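Local structure of putative rRNA methyltransferase (Sorangium cellulosum, 4RWZ) at residues I52-A57 / V83-Q88; F105-L110 / S142-R147. The protein methylates 16S ribosomal RNA, probably at an adenine, conferring resistance to aminoglycoside antibiotics in a manner dependent on activation by the 30S subunit. All blocks are in the same frame, centred on the assembly; numbering follows the deposited sequence.

Interaction 1: residues I52-A57 / V83-Q88; sequences IGVDPA and VVASVQ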
loop_
_atom_site.group_PDB
_atom_site.type_symbol
_atom_site.label_atom_id
_atom_site.label_comp_id
_atom_site.label_asym_id
_atom_site.label_seq_id
_atom_site.Cartn_x
_atom_site.Cartn_y
_atom_site.Cartn_z
ATOM N N ILE A 52 -1.264 1.313 8.561
ATOM C CA ILE A 52 -0.553 0.040 8.491
ATOM C C ILE A 52 0.462 0.121 7.390
ATOM O O ILE A 52 0.102 0.389 6.250
ATOM C CB ILE A 52 -1.534 -1.133 8.196
ATOM C CG1 ILE A 52 -2.642 -1.154 9.260
ATOM C CG2 ILE A 52 -0.746 -2.445 8.134
ATOM C CD1 ILE A 52 -3.713 -2.312 9.018
ATOM N N GLY A 53 1.746 -0.095 7.700
ATOM C CA GLY A 53 2.750 -0.136 6.640
ATOM C C GLY A 53 3.103 -1.603 6.389
ATOM O O GLY A 53 3.216 -2.391 7.343
ATOM N N VAL A 54 3.256 -1.971 5.112
ATOM C CA VAL A 54 3.564 -3.374 4.721
ATOM C C VAL A 54 4.840 -3.376 3.924
ATOM O O VAL A 54 4.992 -2.536 3.049
ATOM C CB VAL A 54 2.426 -3.924 3.800
ATOM C CG1 VAL A 54 2.634 -5.433 3.465
ATOM C CG2 VAL A 54 1.091 -3.777 4.474
ATOM N N ASP A 55 5.769 -4.322 4.169
ATOM C CA ASP A 55 6.953 -4.383 3.345
ATOM C C ASP A 55 7.466 -5.833 3.408
ATOM O O ASP A 55 7.254 -6.483 4.401
ATOM C CB ASP A 55 8.054 -3.459 3.915
ATOM C CG ASP A 55 9.200 -3.247 2.936
ATOM O OD1 ASP A 55 10.186 -4.066 2.909
ATOM O OD2 ASP A 55 9.146 -2.278 2.159
ATOM N N PRO A 56 8.074 -6.315 2.328
ATOM C CA PRO A 56 8.527 -7.707 2.320
ATOM C C PRO A 56 9.695 -7.989 3.248
ATOM O O PRO A 56 9.943 -9.195 3.488
ATOM C CB PRO A 56 8.944 -7.947 0.852
ATOM C CG PRO A 56 9.067 -6.673 0.234
ATOM C CD PRO A 56 8.165 -5.695 0.985
ATOM N N ALA A 57 10.446 -6.994 3.676
ATOM C CA ALA A 57 11.656 -7.256 4.518
ATOM C C ALA A 57 11.447 -6.594 5.859
ATOM O O ALA A 57 11.525 -5.331 5.935
ATOM C CB ALA A 57 12.889 -6.670 3.853
ATOM N N VAL A 83 3.763 -4.537 9.088
ATOM C CA VAL A 83 3.420 -5.905 8.703
ATOM C C VAL A 83 4.390 -6.403 7.641
ATOM O O VAL A 83 4.723 -5.681 6.706
ATOM C CB VAL A 83 1.972 -5.923 8.140
ATOM C CG1 VAL A 83 1.621 -7.278 7.465
ATOM C CG2 VAL A 83 1.011 -5.596 9.317
ATOM N N VAL A 84 4.869 -7.625 7.793
ATOM C CA VAL A 84 5.805 -8.153 6.828
ATOM C C VAL A 84 5.070 -9.017 5.787
ATOM O O VAL A 84 4.541 -10.108 6.113
ATOM C CB VAL A 84 6.890 -9.058 7.537
ATOM C CG1 VAL A 84 7.885 -9.507 6.530
ATOM C CG2 VAL A 84 7.571 -8.242 8.652
ATOM N N ALA A 85 5.051 -8.552 4.541
ATOM C CA ALA A 85 4.381 -9.295 3.455
ATOM C C ALA A 85 4.810 -8.734 2.099
ATOM O O ALA A 85 5.194 -7.575 1.972
ATOM C CB ALA A 85 2.857 -9.221 3.592
ATOM N N SER A 86 4.758 -9.632 1.119
ATOM C CA SER A 86 5.002 -9.352 -0.263
ATOM C C SER A 86 3.640 -9.078 -0.940
ATOM O O SER A 86 2.632 -9.652 -0.548
ATOM C CB SER A 86 5.620 -10.616 -0.893
ATOM O OG SER A 86 6.811 -10.976 -0.140
ATOM N N VAL A 87 3.648 -8.288 -1.987
ATOM C CA VAL A 87 2.425 -8.005 -2.731
ATOM C C VAL A 87 1.819 -9.263 -3.317
ATOM O O VAL A 87 0.599 -9.353 -3.432
ATOM C CB VAL A 87 2.696 -6.995 -3.861
ATOM C CG1 VAL A 87 1.401 -6.535 -4.506
ATOM C CG2 VAL A 87 3.446 -5.810 -3.318
ATOM N N GLN A 88 2.626 -10.276 -3.628
ATOM C CA GLN A 88 2.013 -11.492 -4.181
ATOM C C GLN A 88 1.357 -12.364 -3.114
ATOM O O GLN A 88 0.649 -13.304 -3.438
ATOM C CB GLN A 88 2.992 -12.313 -4.991
ATOM C CG GLN A 88 3.634 -13.429 -4.199
ATOM C CD GLN A 88 4.406 -14.390 -5.076
ATOM O OE1 GLN A 88 5.164 -13.982 -5.969
ATOM N NE2 GLN A 88 4.178 -15.685 -4.861
#
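I52 and V83 meet methyl to methyl, their side chains crossing at a slant so that I52 CG2 lies 3.8 Å from V83 CG2. V54 continues this apolar row on the same face of the sheet. Its CG1 is anti to the backbone N (chi1 -175°), which sends that methyl to A85, 3.8 Å from A85 CB. The other branch, CG2, turns back to V83 and comes within 4.3 Å of V83 CB. L90 and I29 also pack on V54, so the row is part of the buried core.

On the other face, V84 and D55 are paired but diverge. V84 CG1 leans over the end of the neighbouring strand, 3.7 Å from P56 O. The D55 carboxylate is held between the loop after its own strand and the loop after strand 26-31: OD1 accepts A57 N at 3.0 Å from the anti side, an Asx turn, and forms a salt bridge with R60, while OD2 takes G34 N.

Under these side chains the two strands run parallel. V83 N gives to G53 O at 2.8 Å and D55 N to V83 O at 3.1 Å, both nearly in line with the acceptor carbonyl. The third bond, A85 N to D55 O at 3.0 Å, is different: its donor sits 56° out of the carbonyl plane. P56 N lies near A85 O with no hydrogen to share, and A57 N, the next donor in the parallel pattern, is turned into the Asx turn.

The unit is the beta-alpha-beta crossover of strand 49-55, helix 62-68 and strand 80-84. In class I methyltransferases an acidic residue at this end of the second strand commonly holds the ribose of S-adenosylmethionine, and D55 occupies the corresponding place in this Rossmann-like fold.

Interaction 2: residues F105-L110 / S142-R147; sequences FPWASL and SVFDDR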
loop_
_atom_site.group_PDB
_atom_site.type_symbol
_atom_site.label_atom_id
_atom_site.label_comp_id
_atom_site.label_asym_id
_atom_site.label_seq_id
_atom_site.Cartn_x
_atom_site.Cartn_y
_atom_site.Cartn_z
ATOM N N PHE A 105 6.124 5.683 -4.653
ATOM C CA PHE A 105 7.371 5.343 -5.357
ATOM C C PHE A 105 7.693 3.856 -5.384
ATOM O O PHE A 105 8.779 3.437 -4.962
ATOM C CB PHE A 105 8.548 6.125 -4.764
ATOM C CG PHE A 105 8.320 7.618 -4.815
ATOM C CD1 PHE A 105 8.305 8.266 -6.035
ATOM C CD2 PHE A 105 8.106 8.354 -3.672
ATOM C CE1 PHE A 105 8.066 9.650 -6.118
ATOM C CE2 PHE A 105 7.874 9.738 -3.765
ATOM C CZ PHE A 105 7.863 10.356 -4.999
ATOM N N PRO A 106 6.759 3.047 -5.892
ATOM C CA PRO A 106 7.015 1.596 -5.982
ATOM C C PRO A 106 8.233 1.313 -6.884
ATOM O O PRO A 106 8.465 2.043 -7.838
ATOM C CB PRO A 106 5.740 1.057 -6.694
ATOM C CG PRO A 106 5.200 2.249 -7.460
ATOM C CD PRO A 106 5.463 3.423 -6.467
ATOM N N TRP A 107 8.985 0.280 -6.594
ATOM C CA TRP A 107 10.099 -0.102 -7.457
ATOM C C TRP A 107 9.587 -0.560 -8.839
ATOM O O TRP A 107 8.384 -0.764 -9.017
ATOM C CB TRP A 107 10.852 -1.247 -6.806
ATOM C CG TRP A 107 11.741 -0.798 -5.667
ATOM C CD1 TRP A 107 11.933 0.471 -5.198
ATOM C CD2 TRP A 107 12.557 -1.657 -4.882
ATOM N NE1 TRP A 107 12.852 0.442 -4.145
ATOM C CE2 TRP A 107 13.245 -0.856 -3.946
ATOM C CE3 TRP A 107 12.777 -3.035 -4.891
ATOM C CZ2 TRP A 107 14.158 -1.407 -3.006
ATOM C CZ3 TRP A 107 13.679 -3.567 -3.975
ATOM C CH2 TRP A 107 14.352 -2.748 -3.054
ATOM N N ALA A 108 10.500 -0.756 -9.786
ATOM C CA ALA A 108 10.088 -0.914 -11.199
ATOM C C ALA A 108 9.084 -2.028 -11.456
ATOM O O ALA A 108 8.205 -1.921 -12.323
ATOM C CB ALA A 108 11.307 -1.114 -12.062
ATOM N N SER A 109 9.248 -3.131 -10.741
ATOM C CA SER A 109 8.369 -4.282 -10.989
ATOM C C SER A 109 6.910 -3.971 -10.673
ATOM O O SER A 109 6.017 -4.320 -11.434
ATOM C CB SER A 109 8.825 -5.467 -10.168
ATOM O OG SER A 109 9.843 -6.120 -10.897
ATOM N N LEU A 110 6.695 -3.296 -9.542
ATOM C CA LEU A 110 5.345 -2.917 -9.108
ATOM C C LEU A 110 4.847 -1.746 -9.869
ATOM O O LEU A 110 3.651 -1.664 -10.155
ATOM C CB LEU A 110 5.332 -2.591 -7.619
ATOM C CG LEU A 110 3.980 -2.188 -6.979
ATOM C CD1 LEU A 110 2.859 -3.167 -7.417
ATOM C CD2 LEU A 110 4.170 -2.237 -5.468
ATOM N N SER A 142 12.495 6.857 -11.757
ATOM C CA SER A 142 13.880 6.872 -11.260
ATOM C C SER A 142 14.103 5.932 -10.066
ATOM O O SER A 142 15.201 5.899 -9.499
ATOM C CB SER A 142 14.347 8.304 -10.959
ATOM O OG SER A 142 13.727 8.864 -9.795
ATOM N N VAL A 143 13.085 5.136 -9.720
ATOM C CA VAL A 143 13.205 4.159 -8.638
ATOM C C VAL A 143 14.176 3.008 -9.024
ATOM O O VAL A 143 14.514 2.813 -10.197
ATOM C CB VAL A 143 11.800 3.573 -8.250
ATOM C CG1 VAL A 143 10.897 4.664 -7.715
ATOM C CG2 VAL A 143 11.117 2.886 -9.472
ATOM N N PHE A 144 14.568 2.234 -8.018
ATOM C CA PHE A 144 15.398 1.070 -8.181
ATOM C C PHE A 144 14.692 0.091 -9.123
ATOM O O PHE A 144 13.480 -0.181 -8.986
ATOM C CB PHE A 144 15.597 0.387 -6.833
ATOM C CG PHE A 144 16.387 -0.887 -6.937
ATOM C CD1 PHE A 144 17.699 -0.861 -7.412
ATOM C CD2 PHE A 144 15.816 -2.090 -6.616
ATOM C CE1 PHE A 144 18.422 -2.026 -7.531
ATOM C CE2 PHE A 144 16.535 -3.256 -6.743
ATOM C CZ PHE A 144 17.833 -3.222 -7.214
ATOM N N ASP A 145 15.442 -0.466 -10.071
ATOM C CA ASP A 145 14.862 -1.466 -10.999
ATOM C C ASP A 145 15.101 -2.900 -10.491
ATOM O O ASP A 145 16.212 -3.384 -10.570
ATOM C CB ASP A 145 15.458 -1.260 -12.387
ATOM C CG ASP A 145 14.666 -1.977 -13.492
ATOM O OD1 ASP A 145 13.898 -2.902 -13.171
ATOM O OD2 ASP A 145 14.801 -1.607 -14.672
ATOM N N ASP A 146 14.081 -3.549 -9.930
ATOM C CA ASP A 146 14.204 -4.881 -9.382
ATOM C C ASP A 146 13.819 -5.959 -10.397
ATOM O O ASP A 146 13.764 -7.141 -10.058
ATOM C CB ASP A 146 13.336 -5.027 -8.132
ATOM C CG ASP A 146 11.866 -4.653 -8.378
ATOM O OD1 ASP A 146 11.575 -3.999 -9.395
ATOM O OD2 ASP A 146 11.044 -4.895 -7.457
ATOM N N ARG A 147 13.547 -5.547 -11.627
ATOM C CA ARG A 147 13.077 -6.501 -12.658
ATOM C C ARG A 147 14.183 -7.377 -13.181
ATOM O O ARG A 147 15.322 -6.976 -13.199
ATOM C CB ARG A 147 12.447 -5.764 -13.859
ATOM C CG ARG A 147 11.141 -4.983 -13.544
ATOM C CD ARG A 147 10.685 -4.127 -14.709
ATOM N NE ARG A 147 11.732 -3.181 -15.062
ATOM C CZ ARG A 147 11.687 -2.378 -16.119
ATOM N NH1 ARG A 147 10.650 -2.444 -16.953
ATOM N NH2 ARG A 147 12.689 -1.544 -16.360
#
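W107 is touched on one face by the edge of F144, an edge-to-face (T-shaped) aromatic pair in which two exposed rings pack at the protein surface. F144 CD2 comes over the six-membered ring toward its rim, 3.6 Å from W107 CE3, with the ring planes at 69°. F144 CB sits almost straight above the five-membered ring, a CH-pi contact.

W107 is the N-cap residue of helix 108-115, in the loop that follows strand 98-104 of the Rossmann-like methyltransferase fold. As in the related NpmA, a tryptophan here may well lie near the target base.

A backbone bond joins the chains beside the rings: A108 N donates to F144 O at 3.1 Å, in the carbonyl plane. One residue on, D146 OD1 takes S109 N at 2.8 Å through its syn lone pair, a negative charge that probably suits the helix start. The other oxygen, OD2, meets the W107 ring at its edge, with the carboxylate standing nearly perpendicular to the indole.

V143 packs on the F105-P106 side, with CG2 3.2 Å from P106 O. A108 CB abuts D145 OD1 at 3.3 Å. That carboxylate is gripped side-on by R147: NE binds OD1, and NH2 reaches OD2 at 2.7 Å in the guanidinium plane.

Both contacts lie at the same end of the central sheet, where its parallel strands run out into loops, with their centres about 16 Å apart. Interaction 1 closes before interaction 2 opens along the chain. It joins strands 49-55 and 80-84, the latter outermost in the sheet, whereas interaction 2 ties the loops after strands 98-104 and 133-139; strand 26-31 separates the two pairs. They touch where V87 CG2 packs on L110 CD2 at 4.2 Å. R60 is a further bridge, pairing with D55 and touching W107. The probable cofactor side and the probable target-base side of the methyltransferase are thereby physically connected.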